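PDB 6L4U: fucoxanthin chlorophyll a/c-binding protein Lhcq10 from Chaetoceros gracilis, which binds chlorophyll a, chlorophyll c1 and a fucoxanthin-type carotenoid and probably harvests light, passing the absorbed energy on within a large pigment-protein assembly. Local coordinates for residues Z[194-197]-Z[198-201]. Numbering follows the deposited sequence.
With KC1 (Chlorophyll c1), chain B.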
loop_
_atom_site.group_PDB
_atom_site.type_symbol
_atom_site.label_atom_id
_atom_site.label_comp_id
_atom_site.label_asym_id
_atom_site.label_seq_id
_atom_site.Cartn_x
_atom_site.Cartn_y
_atom_site.Cartn_z
ATOM N N LYS Z 194 28.447 -64.960 98.073
ATOM C CA LYS Z 194 29.011 -65.955 97.171
ATOM C C LYS Z 194 30.168 -65.334 96.397
ATOM O O LYS Z 194 30.086 -64.185 95.957
ATOM C CB LYS Z 194 27.891 -66.422 96.226
ATOM C CG LYS Z 194 26.750 -67.043 97.024
ATOM C CD LYS Z 194 26.538 -68.521 96.824
ATOM C CE LYS Z 194 25.115 -68.941 97.032
ATOM N NZ LYS Z 194 24.845 -70.393 96.873
ATOM N N THR Z 195 31.261 -66.080 96.248
ATOM C CA THR Z 195 32.426 -65.521 95.577
ATOM C C THR Z 195 32.222 -65.520 94.059
ATOM O O THR Z 195 31.242 -66.066 93.544
ATOM C CB THR Z 195 33.690 -66.297 95.958
ATOM O OG1 THR Z 195 34.842 -65.631 95.429
ATOM C CG2 THR Z 195 33.649 -67.709 95.412
ATOM N N GLU Z 196 33.158 -64.860 93.345
ATOM C CA GLU Z 196 33.143 -64.845 91.877
ATOM C C GLU Z 196 33.175 -66.226 91.260
ATOM O O GLU Z 196 32.478 -66.483 90.273
ATOM C CB GLU Z 196 34.353 -64.155 91.261
ATOM C CG GLU Z 196 34.262 -63.280 89.993
ATOM C CD GLU Z 196 32.926 -62.816 89.460
ATOM O OE1 GLU Z 196 32.141 -62.295 90.264
ATOM O OE2 GLU Z 196 32.600 -63.067 88.278
ATOM N N ALA Z 197 34.039 -67.103 91.771
ATOM C CA ALA Z 197 34.137 -68.449 91.227
ATOM C C ALA Z 197 32.907 -69.281 91.551
ATOM O O ALA Z 197 32.684 -70.315 90.912
ATOM C CB ALA Z 197 35.398 -69.137 91.752
ATOM N N GLN Z 198 32.091 -68.836 92.509
ATOM C CA GLN Z 198 30.903 -69.586 92.862
ATOM C C GLN Z 198 29.763 -69.191 91.925
ATOM O O GLN Z 198 28.870 -69.998 91.656
ATOM C CB GLN Z 198 30.526 -69.283 94.315
ATOM C CG GLN Z 198 31.021 -70.376 95.249
ATOM C CD GLN Z 198 30.260 -71.658 95.257
ATOM O OE1 GLN Z 198 29.039 -71.693 95.371
ATOM N NE2 GLN Z 198 30.988 -72.741 95.012
ATOM N N LYS Z 199 29.791 -67.958 91.407
ATOM C CA LYS Z 199 28.780 -67.445 90.482
ATOM C C LYS Z 199 29.206 -67.519 89.025
ATOM O O LYS Z 199 28.338 -67.462 88.149
ATOM C CB LYS Z 199 28.474 -65.986 90.813
ATOM C CG LYS Z 199 28.065 -65.769 92.217
ATOM C CD LYS Z 199 27.522 -64.426 92.441
ATOM C CE LYS Z 199 28.747 -63.791 93.082
ATOM N NZ LYS Z 199 28.869 -62.327 93.093
ATOM N N ALA Z 200 30.511 -67.613 88.740
ATOM C CA ALA Z 200 30.939 -67.889 87.372
ATOM C C ALA Z 200 30.514 -69.283 86.942
ATOM O O ALA Z 200 30.177 -69.498 85.774
ATOM C CB ALA Z 200 32.453 -67.736 87.233
ATOM N N ASP Z 201 30.504 -70.231 87.878
ATOM C CA ASP Z 201 30.012 -71.573 87.617
ATOM C C ASP Z 201 28.492 -71.620 87.527
ATOM O O ASP Z 201 27.955 -72.585 86.978
ATOM C CB ASP Z 201 30.534 -72.515 88.711
ATOM C CG ASP Z 201 30.227 -73.973 88.431
ATOM O OD1 ASP Z 201 30.394 -74.399 87.270
ATOM O OD2 ASP Z 201 29.842 -74.696 89.373
HETATM N NB KC1 B . 20.118 -69.130 87.021
HETATM N ND KC1 B . 18.928 -65.290 86.482
HETATM C C1A KC1 B . 21.878 -65.374 87.694
HETATM C C1B KC1 B . 21.237 -69.569 87.579
HETATM C C1C KC1 B . 17.306 -68.877 85.861
HETATM C C1D KC1 B . 17.796 -64.605 85.937
HETATM C C2A KC1 B . 23.247 -65.289 88.335
HETATM C C2B KC1 B . 21.361 -71.034 87.692
HETATM C C2C KC1 B . 15.856 -68.992 85.575
HETATM C C2D KC1 B . 17.931 -63.138 85.816
HETATM C C3A KC1 B . 23.579 -66.751 88.556
HETATM C C3B KC1 B . 20.093 -71.502 87.102
HETATM C C3C KC1 B . 15.407 -67.606 85.397
HETATM C C3D KC1 B . 19.311 -62.963 86.352
HETATM C C4A KC1 B . 22.339 -67.367 87.997
HETATM C C4B KC1 B . 19.400 -70.222 86.718
HETATM C C4C KC1 B . 16.671 -66.846 85.639
HETATM C C4D KC1 B . 19.790 -64.224 86.678
HETATM C CAA KC1 B . 23.232 -64.652 89.726
HETATM C CAB KC1 B . 19.732 -72.942 86.988
HETATM C CAC KC1 B . 13.976 -67.174 85.117
HETATM C CAD KC1 B . 20.377 -61.979 86.668
HETATM C CBA KC1 B . 24.648 -64.473 90.257
HETATM C CBB KC1 B . 18.596 -73.445 86.569
HETATM C CBC KC1 B . 13.748 -66.480 83.796
HETATM C CBD KC1 B . 21.529 -62.700 87.232
HETATM C CED KC1 B . 24.513 -62.803 84.826
HETATM C CGA KC1 B . 25.524 -63.726 89.277
HETATM C CGD KC1 B . 22.790 -62.361 86.505
HETATM C CHA KC1 B . 21.142 -64.141 87.252
HETATM C CHB KC1 B . 22.308 -68.689 88.044
HETATM C CHC KC1 B . 18.075 -70.119 86.081
HETATM C CHD KC1 B . 16.612 -65.371 85.555
HETATM C CMA KC1 B . 24.795 -67.185 87.761
HETATM C CMB KC1 B . 22.487 -71.834 88.267
HETATM C CMC KC1 B . 15.003 -70.218 85.467
HETATM C CMD KC1 B . 17.050 -62.026 85.321
HETATM N NA KC1 B . 21.399 -66.552 87.516
HETATM N NC KC1 B . 17.769 -67.613 85.906
HETATM O O1A KC1 B . 26.402 -64.300 88.651
HETATM O O1D KC1 B . 23.458 -61.410 86.873
HETATM O O2A KC1 B . 25.342 -62.297 89.080
HETATM O O2D KC1 B . 23.255 -63.146 85.383
HETATM O OBD KC1 B . 20.318 -60.711 86.491
HETATM MG MG KC1 B . 19.508 -67.185 86.933
#
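The first turn of helix 196-223 is joined by backbone bonds from Thr195 and Glu196 to Gln198, Lys199 and Ala200. Thr195 sits at the N-cap position, but its hydroxyl makes no capping bond. Its carbonyl does the work and accepts two N-H groups from the same face of its plane. Lys199 N lies 3.2 Å from Thr195 O. Gln198 N, 3.1 Å from Thr195 O, stands well above the plane of that carbonyl. One residue on, Ala200 N reaches Glu196 O at 2.7 Å, with an N-H...O angle of 150°.

Around these bonds the side chains touch through carbon atoms, some of them against carbonyl oxygens. The methyl CG2 of Thr195 touches CB of Gln198 at 3.7 Å, and the two side chains cross at about a right angle. Lys199 runs back past the start of the helix. Its CG is turned away from its own carbonyl carbon (chi1 -55°), and the chain bends at chi3. This course brings CE to 3.2 Å from Lys194 O, while CG packs near CB of Lys194. The amine NZ lies 4.3 Å from Glu196 OE1, too far for a salt bridge, though the opposite charges probably attract weakly.

The same lysine borders the chlorophyll c1 through carbon atoms. Lys199 CB is 3.4 Å from ligand O1A, and CD lies against CBA and CGA of the ligand's acid arm. Phe167 N, outside residues 194-201, is hydrogen-bonded to this pigment. At the two ends of residues 194-201, Lys194 touches a carotenoid and Asp201, salt-bridged to Lys205, touches a chlorophyll a. The arrangement is a helix N-terminus with i to i+4 bonds and one i to i+3 bond sharing the Thr195 carbonyl, here bordering pigment sites of a chlorophyll a/c-binding light-harvesting protein.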